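Local coordinates for protein periplasmic beta-glucosidase (Pseudomonas aeruginosa, PDB 6R5T) that probably hydrolyses terminal, non-reducing beta-D-glucosyl residues to release beta-D-glucose, as a periplasmic member of glycoside hydrolase family 3, at residues A[638-644]-A[685-691]; A[622-626]-A[726-730]; A[654-660]-A[715-721]. The protein carries 1 engineered substitution. All coordinates share one frame; numbering follows the deposited sequence.

Contact 1: residues A[638-644]-A[685-691]; sequences EARVTLS and ESREIVF
Glu638 meets Val690 at one end of an antiparallel strand pair in the fibronectin type III-like domain, a beta sandwich. The axes of the two short strand segments approach to 4.6 Å with their directions 157° apart, and backbone bonds join Ala639 with Phe691, Val641 with Ile689 and Leu643 with Arg687 in both directions. Glu638 runs its extended chain past CG1 of Val690, which lies 3.8 Å from Glu638 CD. Ala639, on the opposite face, sets its CB against CB of Phe691. Arg640 places CG beside its backbone N and stays extended to NE, a shape that carries the guanidinium over Val690 CG2, centred under one face. Two carboxylates share this guanidinium. Glu638 OE1 accepts from Arg640 NH2 at 2.8 Å, in the guanidinium plane. On the other side of the pair Glu688 OE1 forms a salt bridge with Arg640 NH1, but the 2.5 Å separation is unusually short and the hydrogen bond weak, bent to 128°, so its details are doubtful. The planes are 79° apart, and the carboxylate therefore does not pair flat with the guanidinium. Val641 lies side by side with Ile689, CG1 to CB, facing the sandwich interior. Thr642 turns OG1 to a water, 2.9 Å away, that donates to Glu688 OE2, and its CG2 touches Ser686 CB. Ser644 OG and Ser686 OG are hydrogen-bonded in the conformer given. On the inner face, where Val655 of the facing sheet also lies against Ile689, Leu643 CB packs on Ile689 CD1 at 3.7 Å.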
loop_
_atom_site.group_PDB
_atom_site.type_symbol
_atom_site.label_atom_id
_atom_site.label_comp_id
_atom_site.label_asym_id
_atom_site.label_seq_id
_atom_site.Cartn_x
_atom_site.Cartn_y
_atom_site.Cartn_z
ATOM N N GLU A 638 -9.060 6.333 36.556
ATOM C CA GLU A 638 -8.627 4.912 36.705
ATOM C C GLU A 638 -9.622 3.981 36.004
ATOM O O GLU A 638 -10.845 4.130 36.165
ATOM C CB GLU A 638 -8.457 4.560 38.183
ATOM C CG GLU A 638 -7.330 5.326 38.856
ATOM C CD GLU A 638 -7.205 5.030 40.342
ATOM O OE1 GLU A 638 -8.140 4.405 40.907
ATOM O OE2 GLU A 638 -6.157 5.393 40.915
ATOM N N ALA A 639 -9.080 2.957 35.341
ATOM C CA ALA A 639 -9.821 1.833 34.747
ATOM C C ALA A 639 -9.367 0.599 35.498
ATOM O O ALA A 639 -8.135 0.312 35.506
ATOM C CB ALA A 639 -9.526 1.759 33.282
ATOM N N ARG A 640 -10.311 -0.066 36.156
ATOM C CA ARG A 640 -9.967 -1.230 36.979
ATOM C C ARG A 640 -10.594 -2.496 36.444
ATOM O O ARG A 640 -11.792 -2.531 36.078
ATOM C CB ARG A 640 -10.418 -1.031 38.425
ATOM C CG ARG A 640 -9.596 0.003 39.167
ATOM C CD ARG A 640 -9.974 0.071 40.645
ATOM N NE ARG A 640 -9.271 1.210 41.227
ATOM C CZ ARG A 640 -8.527 1.180 42.328
ATOM N NH1 ARG A 640 -8.429 0.078 43.056
ATOM N NH2 ARG A 640 -7.917 2.283 42.728
ATOM N N VAL A 641 -9.796 -3.555 36.491
ATOM C CA VAL A 641 -10.277 -4.894 36.149
ATOM C C VAL A 641 -9.499 -5.892 37.008
ATOM O O VAL A 641 -8.327 -5.619 37.312
ATOM C CB VAL A 641 -10.110 -5.120 34.643
ATOM C CG1 VAL A 641 -8.639 -5.251 34.240
ATOM C CG2 VAL A 641 -10.961 -6.238 34.165
ATOM N N THR A 642 -10.141 -6.987 37.366
ATOM C CA THR A 642 -9.452 -8.089 38.070
ATOM C C THR A 642 -9.170 -9.189 37.061
ATOM O O THR A 642 -10.128 -9.707 36.445
ATOM C CB THR A 642 -10.232 -8.587 39.289
ATOM O OG1 THR A 642 -10.327 -7.426 40.120
ATOM C CG2 THR A 642 -9.513 -9.687 40.042
ATOM N N LEU A 643 -7.909 -9.601 37.002
ATOM C CA LEU A 643 -7.475 -10.764 36.201
ATOM C C LEU A 643 -7.373 -11.983 37.105
ATOM O O LEU A 643 -6.722 -11.862 38.169
ATOM C CB LEU A 643 -6.128 -10.447 35.576
ATOM C CG LEU A 643 -5.480 -11.586 34.800
ATOM C CD1 LEU A 643 -6.211 -11.876 33.500
ATOM C CD2 LEU A 643 -4.007 -11.296 34.546
ATOM N N SER A 644 -7.888 -13.115 36.660
ATOM C CA SER A 644 -7.796 -14.403 37.400
ATOM C C SER A 644 -7.237 -15.501 36.500
ATOM O O SER A 644 -7.557 -15.535 35.297
ATOM C CB SER A 644 -9.156 -14.815 37.930
ATOM O OG SER A 644 -9.736 -13.757 38.652
ATOM N N GLU A 685 -5.119 -17.594 41.361
ATOM C CA GLU A 685 -4.654 -16.259 41.778
ATOM C C GLU A 685 -5.405 -15.189 40.989
ATOM O O GLU A 685 -5.705 -15.401 39.807
ATOM C CB GLU A 685 -3.149 -16.155 41.628
ATOM C CG GLU A 685 -2.523 -14.963 42.304
ATOM C CD GLU A 685 -1.020 -14.837 42.128
ATOM O OE1 GLU A 685 -0.537 -13.748 42.507
ATOM O OE2 GLU A 685 -0.337 -15.768 41.563
ATOM N N SER A 686 -5.619 -14.057 41.650
ATOM C CA SER A 686 -6.220 -12.838 41.055
ATOM C C SER A 686 -5.307 -11.653 41.282
ATOM O O SER A 686 -4.505 -11.657 42.231
ATOM C CB SER A 686 -7.572 -12.592 41.623
ATOM O OG SER A 686 -8.474 -13.610 41.244
ATOM N N ARG A 687 -5.355 -10.700 40.359
ATOM C CA ARG A 687 -4.648 -9.431 40.504
ATOM C C ARG A 687 -5.606 -8.340 40.059
ATOM O O ARG A 687 -6.160 -8.454 38.942
ATOM C CB ARG A 687 -3.375 -9.423 39.650
ATOM C CG ARG A 687 -2.503 -8.173 39.770
ATOM C CD ARG A 687 -1.472 -8.220 40.897
ATOM N NE ARG A 687 -0.748 -9.492 40.913
ATOM C CZ ARG A 687 0.403 -9.740 40.305
ATOM N NH1 ARG A 687 1.051 -8.782 39.661
ATOM N NH2 ARG A 687 0.918 -10.963 40.359
ATOM N N GLU A 688 -5.793 -7.336 40.909
ATOM C CA GLU A 688 -6.503 -6.104 40.523
ATOM C C GLU A 688 -5.518 -5.286 39.700
ATOM O O GLU A 688 -4.387 -5.022 40.122
ATOM C CB GLU A 688 -7.005 -5.259 41.709
ATOM C CG GLU A 688 -7.912 -4.134 41.158
ATOM C CD GLU A 688 -8.825 -3.287 42.032
ATOM O OE1 GLU A 688 -8.322 -2.404 42.738
ATOM O OE2 GLU A 688 -10.064 -3.414 41.895
ATOM N N ILE A 689 -5.931 -4.947 38.498
ATOM C CA ILE A 689 -5.120 -4.125 37.583
ATOM C C ILE A 689 -5.785 -2.762 37.563
ATOM O O ILE A 689 -7.050 -2.682 37.418
ATOM C CB ILE A 689 -5.034 -4.800 36.216
ATOM C CG1 ILE A 689 -4.353 -6.160 36.381
ATOM C CG2 ILE A 689 -4.289 -3.926 35.241
ATOM C CD1 ILE A 689 -4.589 -7.091 35.287
ATOM N N VAL A 690 -4.970 -1.742 37.785
ATOM C CA VAL A 690 -5.422 -0.341 37.748
ATOM C C VAL A 690 -4.646 0.358 36.649
ATOM O O VAL A 690 -3.410 0.404 36.723
ATOM C CB VAL A 690 -5.185 0.328 39.102
ATOM C CG1 VAL A 690 -5.741 1.730 39.089
ATOM C CG2 VAL A 690 -5.761 -0.507 40.228
ATOM N N PHE A 691 -5.334 0.774 35.604
ATOM C CA PHE A 691 -4.758 1.624 34.562
ATOM C C PHE A 691 -5.099 3.052 34.913
ATOM O O PHE A 691 -6.257 3.328 35.230
ATOM C CB PHE A 691 -5.335 1.245 33.204
ATOM C CG PHE A 691 -4.981 -0.135 32.749
ATOM C CD1 PHE A 691 -3.709 -0.382 32.254
ATOM C CD2 PHE A 691 -5.884 -1.166 32.750
ATOM C CE1 PHE A 691 -3.366 -1.635 31.782
ATOM C CE2 PHE A 691 -5.542 -2.417 32.264
ATOM C CZ PHE A 691 -4.281 -2.648 31.782
HETATM O O HOH W 1 -11.249 -4.774 39.537
#

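Contact 2: residues A[622-626]-A[726-730]; sequences SPLRL and ESRSF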
loop_
_atom_site.group_PDB
_atom_site.type_symbol
_atom_site.label_atom_id
_atom_site.label_comp_id
_atom_site.label_asym_id
_atom_site.label_seq_id
_atom_site.Cartn_x
_atom_site.Cartn_y
_atom_site.Cartn_z
ATOM N N SER A 622 -12.736 -9.718 35.194
ATOM C CA SER A 622 -13.974 -9.188 35.784
ATOM C C SER A 622 -14.430 -8.029 34.910
ATOM O O SER A 622 -13.703 -7.562 34.028
ATOM C CB SER A 622 -13.733 -8.766 37.202
ATOM O OG SER A 622 -12.918 -7.599 37.278
ATOM N N PRO A 623 -15.646 -7.499 35.149
ATOM C CA PRO A 623 -16.140 -6.390 34.344
ATOM C C PRO A 623 -15.249 -5.171 34.522
ATOM O O PRO A 623 -14.762 -4.896 35.624
ATOM C CB PRO A 623 -17.536 -6.133 34.930
ATOM C CG PRO A 623 -17.903 -7.430 35.570
ATOM C CD PRO A 623 -16.622 -7.951 36.166
ATOM N N LEU A 624 -15.067 -4.436 33.430
ATOM C CA LEU A 624 -14.297 -3.198 33.478
ATOM C C LEU A 624 -15.088 -2.130 34.239
ATOM O O LEU A 624 -16.286 -1.978 33.966
ATOM C CB LEU A 624 -14.068 -2.739 32.040
ATOM C CG LEU A 624 -13.393 -1.387 31.893
ATOM C CD1 LEU A 624 -12.010 -1.342 32.489
ATOM C CD2 LEU A 624 -13.370 -0.990 30.433
ATOM N N ARG A 625 -14.412 -1.449 35.136
ATOM C CA ARG A 625 -15.026 -0.339 35.905
ATOM C C ARG A 625 -14.136 0.899 35.806
ATOM O O ARG A 625 -12.927 0.818 36.057
ATOM C CB ARG A 625 -15.264 -0.828 37.338
ATOM C CG ARG A 625 -16.267 -1.984 37.433
ATOM C CD ARG A 625 -17.714 -1.582 37.119
ATOM N NE ARG A 625 -18.745 -2.635 37.219
ATOM C CZ ARG A 625 -19.373 -3.224 36.181
ATOM N NH1 ARG A 625 -19.069 -2.905 34.927
ATOM N NH2 ARG A 625 -20.300 -4.154 36.396
ATOM N N LEU A 626 -14.733 2.057 35.508
ATOM C CA LEU A 626 -14.011 3.338 35.498
ATOM C C LEU A 626 -14.311 4.084 36.807
ATOM O O LEU A 626 -15.444 3.958 37.305
ATOM C CB LEU A 626 -14.462 4.171 34.300
ATOM C CG LEU A 626 -14.340 3.503 32.942
ATOM C CD1 LEU A 626 -14.739 4.485 31.838
ATOM C CD2 LEU A 626 -12.920 3.001 32.726
ATOM N N GLU A 726 -14.067 -5.647 25.989
ATOM C CA GLU A 726 -15.347 -4.963 26.280
ATOM C C GLU A 726 -15.020 -3.526 26.625
ATOM O O GLU A 726 -13.839 -3.220 27.001
ATOM C CB GLU A 726 -16.103 -5.652 27.394
ATOM C CG GLU A 726 -15.400 -5.592 28.705
ATOM C CD GLU A 726 -15.962 -6.579 29.706
ATOM O OE1 GLU A 726 -16.134 -7.757 29.329
ATOM O OE2 GLU A 726 -16.126 -6.165 30.862
ATOM N N SER A 727 -16.043 -2.677 26.510
ATOM C CA SER A 727 -15.822 -1.236 26.725
ATOM C C SER A 727 -16.729 -0.606 27.763
ATOM O O SER A 727 -17.829 -1.116 28.049
ATOM C CB SER A 727 -15.844 -0.468 25.459
ATOM O OG SER A 727 -17.115 -0.358 24.931
ATOM N N ARG A 728 -16.201 0.453 28.355
ATOM C CA ARG A 728 -17.017 1.431 29.120
ATOM C C ARG A 728 -16.642 2.821 28.647
ATOM O O ARG A 728 -15.499 3.023 28.196
ATOM C CB ARG A 728 -16.694 1.365 30.607
ATOM C CG ARG A 728 -16.972 0.010 31.229
ATOM C CD ARG A 728 -18.434 -0.294 31.216
ATOM N NE ARG A 728 -19.058 0.168 32.427
ATOM C CZ ARG A 728 -20.359 -0.006 32.693
ATOM N NH1 ARG A 728 -20.873 0.422 33.838
ATOM N NH2 ARG A 728 -21.146 -0.585 31.803
ATOM N N SER A 729 -17.562 3.763 28.789
ATOM C CA SER A 729 -17.335 5.124 28.283
ATOM C C SER A 729 -17.182 6.132 29.419
ATOM O O SER A 729 -17.754 5.932 30.482
ATOM C CB SER A 729 -18.427 5.549 27.355
ATOM O OG SER A 729 -18.355 4.729 26.194
ATOM N N PHE A 730 -16.446 7.187 29.141
ATOM C CA PHE A 730 -16.478 8.392 29.993
ATOM C C PHE A 730 -16.548 9.607 29.086
ATOM O O PHE A 730 -16.338 9.528 27.877
ATOM C CB PHE A 730 -15.296 8.433 30.946
ATOM C CG PHE A 730 -13.971 8.697 30.281
ATOM C CD1 PHE A 730 -13.223 7.642 29.788
ATOM C CD2 PHE A 730 -13.459 9.975 30.167
ATOM C CE1 PHE A 730 -12.008 7.869 29.177
ATOM C CE2 PHE A 730 -12.247 10.199 29.544
ATOM C CZ PHE A 730 -11.522 9.132 29.056
HETATM O O HOH W 2 -13.505 -6.787 31.461
HETATM O O HOH W 3 -17.709 1.959 34.561
#
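With chi1 at 174°, Leu624 swings CG away from its backbone N and sends CD2 alongside Arg728, while bends at chi2 and chi3 lay the Arg728 chain alongside the leucine. The two side chains run antiparallel, flank to flank, Leu624 CD2 lying 3.8 Å from Arg728 CG. Leu626 meets the base of the same chain, its CG and CD1 both 3.9 Å from Arg728 CB, and CD1 continues to Phe730 CD1 at 4.1 Å. The segments run nearly parallel, 17° apart end to end, but Leu624 and Arg728 CA atoms are 6.9 Å apart, wider than the strand pairs of this domain; side chains and waters join the outer strand 619-626 of one sheet of the beta sandwich to strand 725-732 of the other. Glu726 OE2 accepts the Leu624 N-H at 3.3 Å, nearly along its C-O axis, and a water donates to Ser622 O and, weakly, to the same carboxylate oxygen. A second water, in the plane of the Arg728 guanidinium, accepts from Arg728 NE and from Leu626 N. Arg625 NH1 donates to Leu624 O. The same nitrogen sits over one face of the Arg728 guanidinium, the planes 40° apart. Such like charges would be expected to repel, a cost that solvent at this surface site may lessen.

Contact 3: residues A[654-660]-A[715-721]; sequences VVQLYLQ and KVFVGLD
Tyr658 and Phe717 project from the same face of an antiparallel strand pair and meet through CB atoms 4.1 Å apart, without stacking. The Phe717 ring instead presents its edge to Gln660: CE1 lies 3.7 Å from Gln660 CB, in the ring plane, with the glutamine amide turned 33° from the ring. Gln660 and Lys715 run side by side; a water lies between Gln660 OE1 and Lys715 NZ, though its 2.5 Å approach to Gln660 OE1 is suspiciously short. Farther along, Gln656 CG, anti to its carbonyl carbon (chi1 -60°), starts a chain that ends beside Tyr658, whose OH donates to Gln656 OE1 at 2.6 Å on an in-plane lone pair. Gln656 NE2 donates to Val654 O, from above the carbonyl plane, and to Gly611 O, so both ends of the amide are held. The other face is aliphatic. Leu659 and Val716 lie side by side; Leu657 CD1 crosses between Val716 CG1 and Val718 CG2; Val655 CG1 meets Val718 CG1 at 3.6 Å. Six backbone bonds link the strands, the straightest from Phe717 N to Tyr658 O at 177°. In the fibronectin type III-like sandwich this pair is flanked by strands 672-681 and 725-732, while Val655, Leu657 and Val716 pack on strand 686-694 of the opposing sheet.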
loop_
_atom_site.group_PDB
_atom_site.type_symbol
_atom_site.label_atom_id
_atom_site.label_comp_id
_atom_site.label_asym_id
_atom_site.label_seq_id
_atom_site.Cartn_x
_atom_site.Cartn_y
_atom_site.Cartn_z
ATOM N N VAL A 654 -1.239 -10.898 29.143
ATOM C CA VAL A 654 -1.050 -9.436 29.027
ATOM C C VAL A 654 -2.440 -8.809 28.939
ATOM O O VAL A 654 -3.175 -9.068 27.929
ATOM C CB VAL A 654 -0.215 -9.054 27.807
ATOM C CG1 VAL A 654 0.001 -7.540 27.775
ATOM C CG2 VAL A 654 1.114 -9.832 27.781
ATOM N N VAL A 655 -2.788 -7.996 29.921
ATOM C CA VAL A 655 -4.050 -7.235 29.916
ATOM C C VAL A 655 -3.815 -5.952 29.145
ATOM O O VAL A 655 -2.840 -5.220 29.457
ATOM C CB VAL A 655 -4.552 -6.948 31.327
ATOM C CG1 VAL A 655 -5.879 -6.221 31.266
ATOM C CG2 VAL A 655 -4.702 -8.243 32.109
ATOM N N GLN A 656 -4.615 -5.736 28.113
ATOM C CA GLN A 656 -4.407 -4.609 27.185
ATOM C C GLN A 656 -5.541 -3.595 27.341
ATOM O O GLN A 656 -6.689 -4.017 27.429
ATOM C CB GLN A 656 -4.365 -5.141 25.749
ATOM C CG GLN A 656 -3.228 -6.140 25.591
ATOM C CD GLN A 656 -3.494 -7.203 24.553
ATOM O OE1 GLN A 656 -3.960 -6.895 23.441
ATOM N NE2 GLN A 656 -3.115 -8.445 24.860
ATOM N N LEU A 657 -5.191 -2.321 27.329
ATOM C CA LEU A 657 -6.144 -1.226 27.387
ATOM C C LEU A 657 -6.074 -0.463 26.078
ATOM O O LEU A 657 -4.984 0.029 25.713
ATOM C CB LEU A 657 -5.876 -0.329 28.591
ATOM C CG LEU A 657 -6.966 0.731 28.769
ATOM C CD1 LEU A 657 -7.193 1.036 30.225
ATOM C CD2 LEU A 657 -6.623 1.998 28.003
ATOM N N TYR A 658 -7.230 -0.264 25.467
ATOM C CA TYR A 658 -7.347 0.499 24.214
ATOM C C TYR A 658 -8.306 1.652 24.451
ATOM O O TYR A 658 -9.257 1.529 25.238
ATOM C CB TYR A 658 -7.842 -0.374 23.052
ATOM C CG TYR A 658 -6.954 -1.564 22.795
ATOM C CD1 TYR A 658 -7.134 -2.755 23.460
ATOM C CD2 TYR A 658 -5.937 -1.496 21.854
ATOM C CE1 TYR A 658 -6.313 -3.859 23.209
ATOM C CE2 TYR A 658 -5.112 -2.576 21.604
ATOM C CZ TYR A 658 -5.316 -3.771 22.253
ATOM O OH TYR A 658 -4.409 -4.773 21.974
ATOM N N LEU A 659 -8.087 2.729 23.712
ATOM C CA LEU A 659 -9.026 3.873 23.718
ATOM C C LEU A 659 -9.597 4.088 22.324
ATOM O O LEU A 659 -8.850 3.967 21.341
ATOM C CB LEU A 659 -8.284 5.145 24.138
ATOM C CG LEU A 659 -8.032 5.290 25.629
ATOM C CD1 LEU A 659 -7.434 6.640 25.941
ATOM C CD2 LEU A 659 -9.304 5.111 26.425
ATOM N N GLN A 660 -10.855 4.492 22.279
ATOM C CA GLN A 660 -11.421 5.026 21.037
ATOM C C GLN A 660 -11.971 6.425 21.336
ATOM O O GLN A 660 -12.599 6.611 22.409
ATOM C CB GLN A 660 -12.528 4.152 20.461
ATOM C CG GLN A 660 -13.078 4.671 19.135
ATOM C CD GLN A 660 -14.262 3.876 18.645
ATOM O OE1 GLN A 660 -14.809 3.057 19.375
ATOM N NE2 GLN A 660 -14.648 4.086 17.379
ATOM N N LYS A 715 -14.159 5.874 24.685
ATOM C CA LYS A 715 -14.482 4.480 25.013
ATOM C C LYS A 715 -13.181 3.829 25.432
ATOM O O LYS A 715 -12.141 3.980 24.738
ATOM C CB LYS A 715 -15.085 3.726 23.815
ATOM C CG LYS A 715 -16.390 4.290 23.317
ATOM C CD LYS A 715 -17.012 3.433 22.211
ATOM C CE LYS A 715 -18.518 3.584 22.266
ATOM N NZ LYS A 715 -19.189 2.855 21.168
ATOM N N VAL A 716 -13.221 3.134 26.548
ATOM C CA VAL A 716 -12.092 2.414 27.159
ATOM C C VAL A 716 -12.368 0.939 26.976
ATOM O O VAL A 716 -13.418 0.464 27.415
ATOM C CB VAL A 716 -11.927 2.769 28.652
ATOM C CG1 VAL A 716 -10.757 2.003 29.216
ATOM C CG2 VAL A 716 -11.748 4.264 28.854
ATOM N N PHE A 717 -11.473 0.225 26.294
ATOM C CA PHE A 717 -11.609 -1.225 26.028
ATOM C C PHE A 717 -10.516 -1.963 26.778
ATOM O O PHE A 717 -9.366 -1.491 26.811
ATOM C CB PHE A 717 -11.411 -1.592 24.571
ATOM C CG PHE A 717 -12.322 -0.910 23.615
ATOM C CD1 PHE A 717 -12.057 0.375 23.217
ATOM C CD2 PHE A 717 -13.399 -1.594 23.077
ATOM C CE1 PHE A 717 -12.879 0.956 22.282
ATOM C CE2 PHE A 717 -14.241 -0.982 22.167
ATOM C CZ PHE A 717 -13.990 0.317 21.810
ATOM N N VAL A 718 -10.883 -3.040 27.455
ATOM C CA VAL A 718 -9.887 -3.933 28.071
ATOM C C VAL A 718 -10.123 -5.350 27.607
ATOM O O VAL A 718 -11.282 -5.748 27.415
ATOM C CB VAL A 718 -9.897 -3.790 29.612
ATOM C CG1 VAL A 718 -8.956 -4.781 30.219
ATOM C CG2 VAL A 718 -9.490 -2.368 29.996
ATOM N N GLY A 719 -9.044 -6.066 27.387
ATOM C CA GLY A 719 -9.118 -7.498 27.085
ATOM C C GLY A 719 -7.728 -8.088 26.934
ATOM O O GLY A 719 -6.714 -7.409 27.155
ATOM N N LEU A 720 -7.709 -9.378 26.623
ATOM C CA LEU A 720 -6.433 -10.127 26.460
ATOM C C LEU A 720 -5.962 -10.195 25.003
ATOM O O LEU A 720 -4.911 -10.798 24.744
ATOM C CB LEU A 720 -6.639 -11.523 27.054
ATOM C CG LEU A 720 -7.078 -11.534 28.503
ATOM C CD1 LEU A 720 -7.144 -12.964 29.007
ATOM C CD2 LEU A 720 -6.153 -10.723 29.413
ATOM N N ASP A 721 -6.675 -9.539 24.089
ATOM C CA ASP A 721 -6.155 -9.205 22.750
ATOM C C ASP A 721 -7.022 -8.068 22.203
ATOM O O ASP A 721 -8.035 -7.709 22.790
ATOM C CB ASP A 721 -6.013 -10.430 21.833
ATOM C CG ASP A 721 -7.276 -11.137 21.482
ATOM O OD1 ASP A 721 -8.203 -10.455 21.059
ATOM O OD2 ASP A 721 -7.330 -12.364 21.639
HETATM O O HOH W 4 -16.990 1.885 19.252
#

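In the fold
All three contacts lie in one beta sandwich, the fibronectin type III-like domain. Contact 1 belongs to the sheet of strands 619-626, 636-645 and 686-694, contact 3 to the facing one, and contact 2 joins the outer strand 619-626 of the first sheet to strand 725-732 of the second. Contacts 1 and 3 have centres 12 Å apart and share the core: Ile689 CD1 lies 3.4 Å from Val655 CG2, and Phe691 CB 3.5 Å from Leu657 CD1. Backbone pairing continues contact 2 both ways, Arg640 N to Arg625 O and Val716 N to Arg728 O, each 2.8 Å. The magnesium ion, bound by Asp661 and Val663, is about 9 Å from the Gln660 side chain and about 10 Å from that of Phe730.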